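Local coordinates for putative transcriptional regulator protein (Vibrio parahaemolyticus, PDB 3ER6) that is of unknown function but probably acts as an AraC-type, sequence-specific DNA-binding transcription regulator, of which this chain is the DJ-1/PfpI-like domain, at residues Phe119-Lys123 and Ala124-Gln128; Asp91-Asp94 and Pro95-Asp99; Ile111-Asp115 and Thr116-Val120. The protein carries 1 engineered substitution. All coordinates share one frame; numbering follows the deposited sequence.

Interaction 1. Residues Phe119-Lys123 and Ala124-Gln128; sequences FVVAK and AGLLQ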
ATOM      1  N   PHE A 119     -14.086   1.651 -11.793  1.00 27.61           N
ATOM      2  CA  PHE A 119     -14.522   2.051 -13.124  1.00 27.59           C
ATOM      3  C   PHE A 119     -14.522   0.807 -14.040  1.00 27.81           C
ATOM      4  O   PHE A 119     -15.354   0.714 -14.963  1.00 28.26           O
ATOM      5  CB  PHE A 119     -13.594   3.125 -13.733  1.00 27.44           C
ATOM      6  CG  PHE A 119     -13.820   4.515 -13.194  1.00 32.74           C
ATOM      7  CD1 PHE A 119     -13.517   4.833 -11.864  1.00 32.14           C
ATOM      8  CD2 PHE A 119     -14.333   5.524 -14.032  1.00 34.74           C
ATOM      9  CE1 PHE A 119     -13.721   6.123 -11.382  1.00 33.35           C
ATOM     10  CE2 PHE A 119     -14.552   6.805 -13.534  1.00 32.42           C
ATOM     11  CZ  PHE A 119     -14.232   7.102 -12.219  1.00 34.15           C
ATOM     12  N   VAL A 120     -13.568  -0.109 -13.838  1.00 27.27           N
ATOM     13  CA  VAL A 120     -13.509  -1.352 -14.617  1.00 28.46           C
ATOM     14  C   VAL A 120     -14.741  -2.247 -14.362  1.00 30.34           C
ATOM     15  O   VAL A 120     -15.418  -2.726 -15.312  1.00 31.08           O
ATOM     16  CB  VAL A 120     -12.211  -2.165 -14.320  1.00 28.79           C
ATOM     17  CG1 VAL A 120     -12.169  -3.438 -15.178  1.00 27.27           C
ATOM     18  CG2 VAL A 120     -10.948  -1.295 -14.571  1.00 26.67           C
ATOM     19  N   VAL A 121     -15.068  -2.464 -13.090  1.00 31.34           N
ATOM     20  CA  VAL A 121     -16.266  -3.292 -12.813  1.00 32.67           C
ATOM     21  C   VAL A 121     -17.571  -2.543 -13.290  1.00 32.49           C
ATOM     22  O   VAL A 121     -18.504  -3.192 -13.763  1.00 32.12           O
ATOM     23  CB  VAL A 121     -16.380  -3.739 -11.320  1.00 33.84           C
ATOM     24  CG1 VAL A 121     -15.173  -4.559 -10.929  1.00 34.21           C
ATOM     25  CG2 VAL A 121     -16.516  -2.550 -10.429  1.00 37.39           C
ATOM     26  N   ALA A 122     -17.611  -1.210 -13.190  1.00 32.43           N
ATOM     27  CA  ALA A 122     -18.769  -0.445 -13.738  1.00 33.00           C
ATOM     28  C   ALA A 122     -18.925  -0.715 -15.217  1.00 34.68           C
ATOM     29  O   ALA A 122     -19.994  -1.158 -15.654  1.00 35.10           O
ATOM     30  CB  ALA A 122     -18.657   1.076 -13.457  1.00 31.84           C
ATOM     31  N   LYS A 123     -17.860  -0.462 -15.976  1.00 34.51           N
ATOM     32  CA  LYS A 123     -17.842  -0.714 -17.405  1.00 36.52           C
ATOM     33  C   LYS A 123     -18.241  -2.150 -17.767  1.00 35.62           C
ATOM     34  O   LYS A 123     -18.980  -2.371 -18.709  1.00 37.93           O
ATOM     35  CB  LYS A 123     -16.462  -0.412 -17.990  1.00 35.77           C
ATOM     36  CG  LYS A 123     -16.429  -0.551 -19.497  1.00 41.38           C
ATOM     37  CD  LYS A 123     -15.133   0.040 -20.024  1.00 46.09           C
ATOM     38  CE  LYS A 123     -15.079   0.007 -21.526  1.00 49.03           C
ATOM     39  NZ  LYS A 123     -16.466   0.240 -22.093  1.00 52.77           N
ATOM     40  N   ALA A 124     -17.783  -3.125 -17.005  1.00 35.69           N
ATOM     41  CA  ALA A 124     -18.041  -4.498 -17.292  1.00 34.09           C
ATOM     42  C   ALA A 124     -19.474  -4.930 -16.899  1.00 33.30           C
ATOM     43  O   ALA A 124     -19.826  -6.016 -17.194  1.00 33.22           O
ATOM     44  CB  ALA A 124     -17.016  -5.392 -16.615  1.00 33.98           C
ATOM     45  N   GLY A 125     -20.271  -4.071 -16.259  1.00 32.38           N
ATOM     46  CA  GLY A 125     -21.628  -4.442 -15.879  1.00 35.09           C
ATOM     47  C   GLY A 125     -21.755  -5.443 -14.747  1.00 35.16           C
ATOM     48  O   GLY A 125     -22.812  -6.065 -14.592  1.00 36.25           O
ATOM     49  N   LEU A 126     -20.717  -5.589 -13.917  1.00 34.25           N
ATOM     50  CA  LEU A 126     -20.757  -6.602 -12.837  1.00 34.55           C
ATOM     51  C   LEU A 126     -21.720  -6.296 -11.680  1.00 35.14           C
ATOM     52  O   LEU A 126     -22.107  -7.201 -10.940  1.00 36.66           O
ATOM     53  CB  LEU A 126     -19.373  -6.850 -12.229  1.00 32.79           C
ATOM     54  CG  LEU A 126     -18.245  -7.122 -13.245  1.00 32.27           C
ATOM     55  CD1 LEU A 126     -16.960  -7.561 -12.453  1.00 32.35           C
ATOM     56  CD2 LEU A 126     -18.638  -8.203 -14.327  1.00 30.47           C
ATOM     57  N   LEU A 127     -22.053  -5.032 -11.510  1.00 34.68           N
ATOM     58  CA  LEU A 127     -22.923  -4.609 -10.430  1.00 34.62           C
ATOM     59  C   LEU A 127     -24.376  -4.953 -10.758  1.00 35.96           C
ATOM     60  O   LEU A 127     -24.942  -4.403 -11.697  1.00 36.47           O
ATOM     61  CB  LEU A 127     -22.716  -3.125 -10.178  1.00 34.62           C
ATOM     62  CG  LEU A 127     -21.302  -2.825  -9.604  1.00 32.68           C
ATOM     63  CD1 LEU A 127     -21.015  -1.298  -9.742  1.00 32.99           C
ATOM     64  CD2 LEU A 127     -21.129  -3.308  -8.118  1.00 29.93           C
ATOM     65  N   GLN A 128     -24.960  -5.878 -10.001  1.00 38.22           N
ATOM     66  CA  GLN A 128     -26.340  -6.316 -10.234  1.00 40.18           C
ATOM     67  C   GLN A 128     -27.356  -5.199  -9.947  1.00 40.92           C
ATOM     68  O   GLN A 128     -28.379  -5.098 -10.616  1.00 41.29           O
ATOM     69  CB  GLN A 128     -26.623  -7.551  -9.412  1.00 40.76           C
ATOM     70  CG  GLN A 128     -28.109  -8.000  -9.414  1.00 47.35           C
ATOM     71  CD  GLN A 128     -28.631  -8.556 -10.774  1.00 53.59           C
ATOM     72  OE1 GLN A 128     -28.912  -9.765 -10.923  1.00 56.46           O
ATOM     73  NE2 GLN A 128     -28.773  -7.671 -11.744  1.00 50.66           N
TER
HETATM   74  O   HOH W   1     -21.355  -2.650 -13.132  1.00 41.62           O
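Leu126 folds back against Val121 where helix 117-124 ends. Followed from its base, the leucine first passes the backbone of the last turn. CB and CG lie near Val121 O, with CG 4.0 Å from Val121 O. CD1 then reaches the valine itself and sits 3.8 Å from Val121 CG1. The two side chains cross at about a right angle. CG of Leu126 stands anti to its own carbonyl carbon (chi1 -50°); with chi2 at -172° this turns CD1 to the valine. Val121 also touches Leu165 and Leu126 touches Val163, both of strand 163-166.

The backbone turn is a Schellman motif. Gly125 is the first residue to leave the helix, with a positive phi of 71°. Ala124 N still makes a helical bond to Val120 O, at 2.9 Å. Leu126 N reaches back to Val121 O at 3.3 Å, and Gly125 N meets Ala122 O at 3.0 Å from above the carbonyl plane. A water donates to Val121 O at 3.0 Å and accepts from Leu127 N. Val121 O therefore takes a backbone N-H and a water together.

The chemistry is divided in two. Val121 CG1 and Leu126 CD1 form the apolar side of the turn, next to strand 163-166. The carbonyls of Val120, Val121 and Ala122 are used by the N-H groups of the exit and by one bound water, so these three carbonyls keep partners where the helix stops.

Interaction 2. Residues Asp91-Asp94 and Pro95-Asp99; sequences DKID and PALFD. Engineered in segment 91-94: Lys92 (natural residue Asn).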
ATOM      1  N   ASP A  91     -10.383   3.187 -21.754  1.00 42.17           N
ATOM      2  CA  ASP A  91     -10.702   2.777 -23.115  1.00 46.08           C
ATOM      3  C   ASP A  91      -9.557   2.031 -23.752  1.00 46.03           C
ATOM      4  O   ASP A  91      -9.721   1.468 -24.829  1.00 47.62           O
ATOM      5  CB  ASP A  91     -11.090   3.982 -24.001  1.00 47.10           C
ATOM      6  CG  ASP A  91     -12.504   4.501 -23.686  1.00 53.65           C
ATOM      7  OD1 ASP A  91     -13.243   3.836 -22.886  1.00 56.27           O
ATOM      8  OD2 ASP A  91     -12.875   5.575 -24.239  1.00 61.13           O
ATOM      9  N   LYS A  92      -8.402   2.047 -23.106  1.00 45.64           N
ATOM     10  CA  LYS A  92      -7.218   1.394 -23.641  1.00 45.54           C
ATOM     11  C   LYS A  92      -7.056  -0.040 -23.127  1.00 44.50           C
ATOM     12  O   LYS A  92      -6.159  -0.773 -23.564  1.00 44.17           O
ATOM     13  CB  LYS A  92      -5.954   2.211 -23.342  1.00 47.06           C
ATOM     14  CG  LYS A  92      -5.999   3.643 -23.853  1.00 51.54           C
ATOM     15  CD  LYS A  92      -4.751   4.414 -23.392  1.00 55.36           C
ATOM     16  CE  LYS A  92      -3.831   4.751 -24.565  1.00 59.53           C
ATOM     17  NZ  LYS A  92      -2.687   3.772 -24.723  1.00 61.57           N
ATOM     18  N   ILE A  93      -7.933  -0.458 -22.217  1.00 42.64           N
ATOM     19  CA  ILE A  93      -7.809  -1.784 -21.635  1.00 40.73           C
ATOM     20  C   ILE A  93      -8.151  -2.851 -22.667  1.00 40.03           C
ATOM     21  O   ILE A  93      -9.160  -2.760 -23.350  1.00 38.90           O
ATOM     22  CB  ILE A  93      -8.732  -1.934 -20.392  1.00 40.95           C
ATOM     23  CG1 ILE A  93      -8.213  -1.013 -19.282  1.00 42.52           C
ATOM     24  CG2 ILE A  93      -8.776  -3.406 -19.898  1.00 40.01           C
ATOM     25  CD1 ILE A  93      -9.077  -1.046 -18.022  1.00 44.01           C
ATOM     26  N   ASP A  94      -7.297  -3.856 -22.782  1.00 38.01           N
ATOM     27  CA  ASP A  94      -7.513  -4.967 -23.703  1.00 38.71           C
ATOM     28  C   ASP A  94      -8.931  -5.547 -23.538  1.00 37.51           C
ATOM     29  O   ASP A  94      -9.311  -5.972 -22.470  1.00 36.90           O
ATOM     30  CB  ASP A  94      -6.442  -6.024 -23.363  1.00 39.13           C
ATOM     31  CG  ASP A  94      -6.372  -7.161 -24.339  1.00 41.31           C
ATOM     32  OD1 ASP A  94      -7.236  -7.295 -25.233  1.00 40.99           O
ATOM     33  OD2 ASP A  94      -5.437  -7.974 -24.130  1.00 43.65           O
ATOM     34  N   PRO A  95      -9.715  -5.596 -24.619  1.00 37.99           N
ATOM     35  CA  PRO A  95     -11.055  -6.228 -24.525  1.00 36.33           C
ATOM     36  C   PRO A  95     -11.045  -7.671 -24.036  1.00 35.17           C
ATOM     37  O   PRO A  95     -12.009  -8.122 -23.394  1.00 36.02           O
ATOM     38  CB  PRO A  95     -11.558  -6.213 -25.964  1.00 37.24           C
ATOM     39  CG  PRO A  95     -10.474  -5.621 -26.804  1.00 37.73           C
ATOM     40  CD  PRO A  95      -9.476  -4.949 -25.922  1.00 38.55           C
ATOM     41  N   ALA A  96     -10.018  -8.431 -24.398  1.00 33.84           N
ATOM     42  CA  ALA A  96      -9.896  -9.805 -23.918  1.00 34.30           C
ATOM     43  C   ALA A  96      -9.795  -9.859 -22.388  1.00 33.38           C
ATOM     44  O   ALA A  96     -10.214 -10.840 -21.756  1.00 31.57           O
ATOM     45  CB  ALA A  96      -8.727 -10.495 -24.553  1.00 34.27           C
ATOM     46  N   LEU A  97      -9.246  -8.796 -21.806  1.00 33.79           N
ATOM     47  CA  LEU A  97      -9.136  -8.713 -20.344  1.00 34.42           C
ATOM     48  C   LEU A  97     -10.529  -8.437 -19.753  1.00 33.98           C
ATOM     49  O   LEU A  97     -10.883  -9.028 -18.736  1.00 31.67           O
ATOM     50  CB  LEU A  97      -8.146  -7.636 -19.954  1.00 34.94           C
ATOM     51  CG  LEU A  97      -7.451  -7.650 -18.593  1.00 38.92           C
ATOM     52  CD1 LEU A  97      -6.742  -9.011 -18.215  1.00 36.84           C
ATOM     53  CD2 LEU A  97      -6.417  -6.555 -18.622  1.00 38.76           C
ATOM     54  N   PHE A  98     -11.315  -7.543 -20.377  1.00 34.19           N
ATOM     55  CA  PHE A  98     -12.725  -7.420 -19.980  1.00 33.90           C
ATOM     56  C   PHE A  98     -13.460  -8.748 -20.103  1.00 33.66           C
ATOM     57  O   PHE A  98     -14.287  -9.061 -19.265  1.00 33.55           O
ATOM     58  CB  PHE A  98     -13.466  -6.347 -20.797  1.00 33.90           C
ATOM     59  CG  PHE A  98     -13.275  -4.976 -20.277  1.00 34.45           C
ATOM     60  CD1 PHE A  98     -13.909  -4.588 -19.099  1.00 34.72           C
ATOM     61  CD2 PHE A  98     -12.456  -4.080 -20.926  1.00 35.35           C
ATOM     62  CE1 PHE A  98     -13.746  -3.285 -18.592  1.00 39.44           C
ATOM     63  CE2 PHE A  98     -12.272  -2.795 -20.435  1.00 39.52           C
ATOM     64  CZ  PHE A  98     -12.925  -2.390 -19.248  1.00 37.08           C
ATOM     65  N   ASP A  99     -13.187  -9.529 -21.161  1.00 34.00           N
ATOM     66  CA  ASP A  99     -13.879 -10.795 -21.310  1.00 34.61           C
ATOM     67  C   ASP A  99     -13.496 -11.703 -20.159  1.00 33.52           C
ATOM     68  O   ASP A  99     -14.320 -12.383 -19.608  1.00 33.63           O
ATOM     69  CB  ASP A  99     -13.537 -11.502 -22.645  1.00 36.72           C
ATOM     70  CG  ASP A  99     -14.069 -10.745 -23.876  1.00 40.80           C
ATOM     71  OD1 ASP A  99     -14.997  -9.926 -23.714  1.00 46.78           O
ATOM     72  OD2 ASP A  99     -13.536 -10.955 -25.004  1.00 46.85           O
TER
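The Phe98 ring and the Asp94 carboxylate are the flat groups here: Phe98 is in the first turn of helix 95-106, and Asp94 caps that helix as its N-cap. The phenyl ring is met obliquely by Ile93, whose CG2 lies 3.6 Å from Phe98 CE2. Ile93 CB is equally close to Phe98 CE2, and the two side chains cross at about a right angle. The CD1-CE1-CZ side of the ring meets helix 117-124, at Val120, Lys123 and Ala124. The carboxylate is approached from above its plane: Ala96 N bonds to Asp94 OD1 at 3.1 Å, 61° out of the plane.

Asp94 is the residue just before the helix, and its side chain takes up an N-H of the first turn. Its CG is anti to the backbone N (chi1 -171°), which swings OD1 over the start of the helix. The negative carboxylate there would probably be favoured by the helix dipole. Pro95 follows as the first helical residue and has no N-H; the capping bond goes to Ala96, the second.

Beside the cap, Ile93 also meets Leu97, and it touches Ile83 and Val120 elsewhere in the chain. Leu97 and Ala96 both lie on Trp69. The contact lies at the surface; Ile93, Leu97 and Phe98 face other residues of the chain.

The carbonyl of Asp94 accepts twice. Leu97 N comes from above the carbonyl plane at 2.9 Å, while Phe98 N lies in that plane at 3.3 Å.

Interaction 3. Residues Ile111-Asp115 and Thr116-Val120; sequences IVAID and TGIFV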
ATOM      1  N   ILE A 111     -15.137 -10.686  -6.876  1.00 31.39           N
ATOM      2  CA  ILE A 111     -14.478  -9.615  -7.629  1.00 31.11           C
ATOM      3  C   ILE A 111     -14.310  -8.419  -6.692  1.00 31.30           C
ATOM      4  O   ILE A 111     -15.290  -7.797  -6.214  1.00 32.46           O
ATOM      5  CB  ILE A 111     -15.269  -9.165  -8.891  1.00 31.96           C
ATOM      6  CG1 ILE A 111     -15.785 -10.349  -9.737  1.00 29.22           C
ATOM      7  CG2 ILE A 111     -14.484  -8.138  -9.758  1.00 30.16           C
ATOM      8  CD1 ILE A 111     -14.632 -11.282 -10.340  1.00 32.89           C
ATOM      9  N   VAL A 112     -13.063  -8.052  -6.429  1.00 30.19           N
ATOM     10  CA  VAL A 112     -12.791  -6.985  -5.459  1.00 29.52           C
ATOM     11  C   VAL A 112     -12.148  -5.861  -6.254  1.00 30.65           C
ATOM     12  O   VAL A 112     -11.086  -6.064  -6.861  1.00 30.98           O
ATOM     13  CB  VAL A 112     -11.770  -7.447  -4.356  1.00 29.37           C
ATOM     14  CG1 VAL A 112     -11.535  -6.278  -3.373  1.00 30.65           C
ATOM     15  CG2 VAL A 112     -12.245  -8.739  -3.599  1.00 29.29           C
ATOM     16  N   ALA A 113     -12.780  -4.695  -6.292  1.00 29.42           N
ATOM     17  CA  ALA A 113     -12.311  -3.599  -7.119  1.00 29.89           C
ATOM     18  C   ALA A 113     -11.973  -2.466  -6.172  1.00 30.25           C
ATOM     19  O   ALA A 113     -12.809  -2.107  -5.325  1.00 29.12           O
ATOM     20  CB  ALA A 113     -13.411  -3.132  -8.123  1.00 28.59           C
ATOM     21  N   ILE A 114     -10.747  -1.924  -6.298  1.00 30.42           N
ATOM     22  CA  ILE A 114     -10.233  -0.906  -5.387  1.00 29.38           C
ATOM     23  C   ILE A 114      -9.834   0.336  -6.159  1.00 29.78           C
ATOM     24  O   ILE A 114      -9.291   0.201  -7.281  1.00 27.00           O
ATOM     25  CB  ILE A 114      -9.015  -1.516  -4.520  1.00 29.06           C
ATOM     26  CG1 ILE A 114      -7.824  -1.899  -5.390  1.00 29.78           C
ATOM     27  CG2 ILE A 114      -9.482  -2.815  -3.790  1.00 28.87           C
ATOM     28  CD1 ILE A 114      -6.597  -2.397  -4.558  1.00 31.17           C
ATOM     29  N   ASP A 115     -10.118   1.541  -5.604  1.00 28.59           N
ATOM     30  CA  ASP A 115      -9.718   2.765  -6.226  1.00 29.10           C
ATOM     31  C   ASP A 115     -10.413   2.776  -7.606  1.00 28.94           C
ATOM     32  O   ASP A 115     -11.541   2.268  -7.727  1.00 27.68           O
ATOM     33  CB  ASP A 115      -8.180   2.857  -6.350  1.00 30.30           C
ATOM     34  CG  ASP A 115      -7.667   4.302  -6.709  1.00 37.25           C
ATOM     35  OD1 ASP A 115      -8.437   5.292  -6.757  1.00 42.61           O
ATOM     36  OD2 ASP A 115      -6.466   4.444  -6.928  1.00 44.06           O
ATOM     37  N   THR A 116      -9.764   3.334  -8.619  1.00 28.02           N
ATOM     38  CA  THR A 116     -10.394   3.408  -9.977  1.00 29.29           C
ATOM     39  C   THR A 116     -10.624   2.031 -10.683  1.00 29.10           C
ATOM     40  O   THR A 116     -11.263   1.961 -11.723  1.00 30.91           O
ATOM     41  CB  THR A 116      -9.686   4.408 -10.911  1.00 29.91           C
ATOM     42  OG1 THR A 116      -8.311   4.068 -11.071  1.00 30.30           O
ATOM     43  CG2 THR A 116      -9.786   5.823 -10.337  1.00 30.32           C
ATOM     44  N   GLY A 117     -10.101   0.952 -10.123  1.00 28.01           N
ATOM     45  CA  GLY A 117     -10.563  -0.423 -10.498  1.00 27.22           C
ATOM     46  C   GLY A 117     -12.089  -0.486 -10.469  1.00 29.33           C
ATOM     47  O   GLY A 117     -12.716  -1.312 -11.197  1.00 28.62           O
ATOM     48  N   ILE A 118     -12.713   0.367  -9.658  1.00 27.57           N
ATOM     49  CA  ILE A 118     -14.195   0.423  -9.651  1.00 28.78           C
ATOM     50  C   ILE A 118     -14.785   0.799 -11.048  1.00 28.29           C
ATOM     51  O   ILE A 118     -15.830   0.257 -11.453  1.00 28.32           O
ATOM     52  CB  ILE A 118     -14.775   1.299  -8.484  1.00 28.01           C
ATOM     53  CG1 ILE A 118     -14.419   0.663  -7.139  1.00 30.27           C
ATOM     54  CG2 ILE A 118     -16.356   1.464  -8.641  1.00 27.78           C
ATOM     55  CD1 ILE A 118     -14.445   1.607  -5.979  1.00 30.10           C
ATOM     56  N   PHE A 119     -14.086   1.651 -11.793  1.00 27.61           N
ATOM     57  CA  PHE A 119     -14.522   2.051 -13.124  1.00 27.59           C
ATOM     58  C   PHE A 119     -14.522   0.807 -14.040  1.00 27.81           C
ATOM     59  O   PHE A 119     -15.354   0.714 -14.963  1.00 28.26           O
ATOM     60  CB  PHE A 119     -13.594   3.125 -13.733  1.00 27.44           C
ATOM     61  CG  PHE A 119     -13.820   4.515 -13.194  1.00 32.74           C
ATOM     62  CD1 PHE A 119     -13.517   4.833 -11.864  1.00 32.14           C
ATOM     63  CD2 PHE A 119     -14.333   5.524 -14.032  1.00 34.74           C
ATOM     64  CE1 PHE A 119     -13.721   6.123 -11.382  1.00 33.35           C
ATOM     65  CE2 PHE A 119     -14.552   6.805 -13.534  1.00 32.42           C
ATOM     66  CZ  PHE A 119     -14.232   7.102 -12.219  1.00 34.15           C
ATOM     67  N   VAL A 120     -13.568  -0.109 -13.838  1.00 27.27           N
ATOM     68  CA  VAL A 120     -13.509  -1.352 -14.617  1.00 28.46           C
ATOM     69  C   VAL A 120     -14.741  -2.247 -14.362  1.00 30.34           C
ATOM     70  O   VAL A 120     -15.418  -2.726 -15.312  1.00 31.08           O
ATOM     71  CB  VAL A 120     -12.211  -2.165 -14.320  1.00 28.79           C
ATOM     72  CG1 VAL A 120     -12.169  -3.438 -15.178  1.00 27.27           C
ATOM     73  CG2 VAL A 120     -10.948  -1.295 -14.571  1.00 26.67           C
TER
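Ile118 bends its side chain back over the turn that links strand 110-114 to helix 117-124. Its CG1 lies 3.3 Å from Asp115 O and 4.0 Å from Ala113 CB. CG1 is anti to the carbonyl carbon of Ile118 (chi1 -64°), and this brings it beside the turn. Ala113 CB also touches the helix backbone, at 3.6 Å from Gly117 O.

The turn is of type II' and runs from Ile114 to Gly117. Its closing bond, Gly117 N to Ile114 O at 3.0 Å, is weak. Asp115 holds the unusual corner, with a phi of 60° and a psi of -146°. The positive phi just after the strand is consistent with the nucleophile elbow of DJ-1/PfpI and glutaminase relatives, where a cysteine commonly stands; here the residue is aspartate. Gly117 closes the turn and sits tight against Ile114 O.

The side chains of Asp115 and Thr116 lie side by side and point the same way. Both are buried, and their polar atoms are satisfied from outside the turn. Asp115 OD1 bonds to His135 NE2, and Asp115 OD2 to Ser82 OG. Thr116 OG1 bonds to Ile83 N, Gly84 O and Ser82 OG, so His135 and residues 82-84 probably hold the two side chains in place.

Further out, strand 110-114 runs in the central sheet between strands 77-80 and 163-166. Ile114 packs on Met176 of helix 173-184, whereas Thr116, Ile118 and Phe119 meet helix 136-145.

Along the chain, interaction 2 comes first: residues 91-94 lead out of a loop and start helix 95-106. That helix is followed, after a short link, by strand 110-114, where interaction 3 turns the strand into helix 117-124. Interaction 1 then ends that helix. It begins where interaction 3 ends, and the two overlap at Phe119 and Val120; none of the three nests in another. Each is a local turn, yet they touch in space. The capped start of helix 95-106 in interaction 2 packs on helix 117-124, which joins the two helices. Val121 meets Ala113, and Leu126 meets Ile111, which lays helix 117-124 and its exit on the strand.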